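Local coordinates for protein tripeptidase (Staphylococcus aureus subsp. aureus, PDB 3RZA) that probably hydrolyses short peptides, as a metal-dependent tripeptidase of the M20/M25/M40 peptidase family, at residues A74-C79 and I158-E163. Sequence-based numbering, arbitrary orientation.
Sequences ANNLVC and ITVGEE. With CA (calcium ion), chain D.
Leu77 and Ile158 form a hydrogen-bonded antiparallel pair: Leu77 N donates to Ile158 O at 2.9 Å and Ile158 N returns a bond to Leu77 O at 2.8 Å. Just before Leu77, the side chain of Asn76 takes over from the backbone, reaching Val160 two residues past Ile158. Its OD1 accepts Val160 N at 3.0 Å, with the donor almost in line with the amide C=O (164°), where the strand 154-159 has ended. CG of Asn76 lies beside its own backbone N (chi1 -55°), a torsion that carries the amide across to 158-163; ND2 bonds Asp64 and the carbonyl of Gly168, so both ends of the amide are held and its rotation is fixed. The CB bond of Thr159 turns away from 74-79, although CB still touches Asn76 OD1, and OG1 bonds Asp344.

These strands belong to the mixed sheet of the metal-bearing domain, 154-159 running between antiparallel 77-81 and parallel 93-98. As in other M20 peptidases, a pair of metals sits past the strand ends: here zinc, and a calcium ion that Glu163 chelates unevenly, OE2 at 2.2 Å and OE1 at 2.8 Å, with Asp129 shared by both metals and His366 completing the calcium's protein ligands.

Apolar packing is modest. CB of Leu77 meets CB of Ile158 on the face covered by helix 46-56, and Val160 sets CG1 4.2 Å from Ala74 CB. Its CG2 instead lies between two acceptor oxygens, Asn76 OD1 (3.2 Å) and Ala74 O (3.3 Å).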
ATOM      1  N   ALA A  74      -2.091 -16.622  28.138  1.00 18.10           N
ATOM      2  CA  ALA A  74      -2.070 -17.006  29.547  1.00 19.36           C
ATOM      3  C   ALA A  74      -2.759 -15.959  30.410  1.00 20.11           C
ATOM      4  O   ALA A  74      -3.009 -14.828  29.970  1.00 19.52           O
ATOM      5  CB  ALA A  74      -0.606 -17.260  30.043  1.00 14.70           C
ATOM      6  N   ASN A  75      -3.078 -16.362  31.636  1.00 20.10           N
ATOM      7  CA  ASN A  75      -3.662 -15.465  32.636  1.00 21.37           C
ATOM      8  C   ASN A  75      -2.595 -14.565  33.210  1.00 19.42           C
ATOM      9  O   ASN A  75      -1.423 -14.952  33.286  1.00 18.83           O
ATOM     10  CB  ASN A  75      -4.306 -16.267  33.786  1.00 20.72           C
ATOM     11  CG  ASN A  75      -5.368 -17.227  33.307  1.00 22.56           C
ATOM     12  OD1 ASN A  75      -6.186 -16.885  32.456  1.00 18.94           O
ATOM     13  ND2 ASN A  75      -5.376 -18.435  33.870  1.00 15.90           N
ATOM     14  N   ASN A  76      -3.009 -13.392  33.686  1.00 21.27           N
ATOM     15  CA  ASN A  76      -2.138 -12.552  34.522  1.00 18.83           C
ATOM     16  C   ASN A  76      -1.943 -13.245  35.869  1.00 18.28           C
ATOM     17  O   ASN A  76      -2.786 -14.031  36.271  1.00 21.13           O
ATOM     18  CB  ASN A  76      -2.734 -11.167  34.775  1.00 19.56           C
ATOM     19  CG  ASN A  76      -3.094 -10.425  33.504  1.00 16.20           C
ATOM     20  OD1 ASN A  76      -2.238 -10.128  32.680  1.00 14.94           O
ATOM     21  ND2 ASN A  76      -4.365 -10.081  33.367  1.00 13.37           N
ATOM     22  N   LEU A  77      -0.825 -12.957  36.539  1.00 15.50           N
ATOM     23  CA  LEU A  77      -0.530 -13.473  37.892  1.00 16.39           C
ATOM     24  C   LEU A  77      -0.541 -12.294  38.861  1.00 17.13           C
ATOM     25  O   LEU A  77       0.056 -11.266  38.561  1.00 20.83           O
ATOM     26  CB  LEU A  77       0.845 -14.126  37.921  1.00 14.59           C
ATOM     27  CG  LEU A  77       1.098 -15.294  36.975  1.00 16.85           C
ATOM     28  CD1 LEU A  77       2.566 -15.679  36.934  1.00 17.62           C
ATOM     29  CD2 LEU A  77       0.237 -16.486  37.382  1.00 15.92           C
ATOM     30  N   VAL A  78      -1.265 -12.424  39.971  1.00 17.22           N
ATOM     31  CA  VAL A  78      -1.216 -11.477  41.087  1.00 18.50           C
ATOM     32  C   VAL A  78      -0.670 -12.250  42.308  1.00 19.34           C
ATOM     33  O   VAL A  78      -1.334 -13.147  42.811  1.00 19.48           O
ATOM     34  CB  VAL A  78      -2.621 -10.883  41.387  1.00 20.57           C
ATOM     35  CG1 VAL A  78      -2.568  -9.907  42.584  1.00 20.80           C
ATOM     36  CG2 VAL A  78      -3.194 -10.183  40.133  1.00 15.76           C
ATOM     37  N   CYS A  79       0.550 -11.906  42.730  1.00 20.20           N
ATOM     38  CA  CYS A  79       1.295 -12.651  43.764  1.00 23.44           C
ATOM     39  C   CYS A  79       1.451 -11.765  44.976  1.00 23.83           C
ATOM     40  O   CYS A  79       2.035 -10.697  44.870  1.00 25.57           O
ATOM     41  CB  CYS A  79       2.668 -13.086  43.249  1.00 21.43           C
ATOM     42  SG  CYS A  79       2.678 -13.603  41.533  1.00 24.27           S
ATOM     43  N   ILE A 158       1.992  -9.619  37.412  1.00 19.75           N
ATOM     44  CA  ILE A 158       2.722 -10.022  36.196  1.00 17.91           C
ATOM     45  C   ILE A 158       1.711 -10.150  35.060  1.00 18.97           C
ATOM     46  O   ILE A 158       0.838 -11.039  35.087  1.00 17.82           O
ATOM     47  CB  ILE A 158       3.508 -11.356  36.366  1.00 16.60           C
ATOM     48  CG1 ILE A 158       4.144 -11.482  37.761  1.00 19.32           C
ATOM     49  CG2 ILE A 158       4.559 -11.487  35.282  1.00 15.69           C
ATOM     50  CD1 ILE A 158       5.010 -10.320  38.189  1.00 21.58           C
ATOM     51  N   THR A 159       1.803  -9.242  34.082  1.00 18.13           N
ATOM     52  CA  THR A 159       0.805  -9.152  33.032  1.00 18.47           C
ATOM     53  C   THR A 159       1.244  -9.845  31.762  1.00 16.78           C
ATOM     54  O   THR A 159       2.440 -10.061  31.523  1.00 15.90           O
ATOM     55  CB  THR A 159       0.478  -7.703  32.657  1.00 17.94           C
ATOM     56  OG1 THR A 159       1.645  -7.091  32.120  1.00 18.20           O
ATOM     57  CG2 THR A 159       0.024  -6.962  33.837  1.00 20.53           C
ATOM     58  N   VAL A 160       0.255 -10.114  30.941  1.00 15.79           N
ATOM     59  CA  VAL A 160       0.424 -10.707  29.609  1.00 15.10           C
ATOM     60  C   VAL A 160      -0.027  -9.645  28.618  1.00 18.18           C
ATOM     61  O   VAL A 160      -0.658  -8.648  29.010  1.00 16.32           O
ATOM     62  CB  VAL A 160      -0.403 -11.963  29.444  1.00 16.45           C
ATOM     63  CG1 VAL A 160       0.244 -13.143  30.232  1.00 13.43           C
ATOM     64  CG2 VAL A 160      -1.864 -11.725  29.883  1.00 12.87           C
ATOM     65  N   GLY A 161       0.388  -9.786  27.365  1.00 17.45           N
ATOM     66  CA  GLY A 161      -0.085  -8.930  26.304  1.00 17.33           C
ATOM     67  C   GLY A 161       0.165  -7.441  26.408  1.00 18.61           C
ATOM     68  O   GLY A 161      -0.525  -6.680  25.742  1.00 20.24           O
ATOM     69  N   GLU A 162       1.130  -7.003  27.226  1.00 15.92           N
ATOM     70  CA  GLU A 162       1.445  -5.580  27.306  1.00 18.59           C
ATOM     71  C   GLU A 162       1.849  -5.016  25.945  1.00 18.30           C
ATOM     72  O   GLU A 162       1.430  -3.917  25.589  1.00 18.51           O
ATOM     73  CB  GLU A 162       2.521  -5.290  28.360  1.00 17.91           C
ATOM     74  CG  GLU A 162       2.685  -3.783  28.738  1.00 20.20           C
ATOM     75  CD  GLU A 162       3.685  -2.968  27.864  1.00 22.59           C
ATOM     76  OE1 GLU A 162       4.387  -3.500  26.956  1.00 21.82           O
ATOM     77  OE2 GLU A 162       3.770  -1.758  28.106  1.00 32.81           O
ATOM     78  N   GLU A 163       2.593  -5.812  25.186  1.00 18.40           N
ATOM     79  CA  GLU A 163       3.066  -5.434  23.853  1.00 22.53           C
ATOM     80  C   GLU A 163       2.037  -5.564  22.740  1.00 20.73           C
ATOM     81  O   GLU A 163       2.343  -5.210  21.630  1.00 19.84           O
ATOM     82  CB  GLU A 163       4.298  -6.277  23.470  1.00 22.18           C
ATOM     83  CG  GLU A 163       5.432  -6.234  24.453  1.00 23.66           C
ATOM     84  CD  GLU A 163       6.188  -4.959  24.441  1.00 26.10           C
ATOM     85  OE1 GLU A 163       5.734  -3.913  23.911  1.00 22.18           O
ATOM     86  OE2 GLU A 163       7.321  -4.969  24.964  1.00 23.39           O
TER
HETATM   87 CA    CA D 402       8.089  -2.909  24.916  1.00 32.28          CA
HETATM   88  O   HOH W   1       7.137  -1.732  26.983  1.00 33.92           O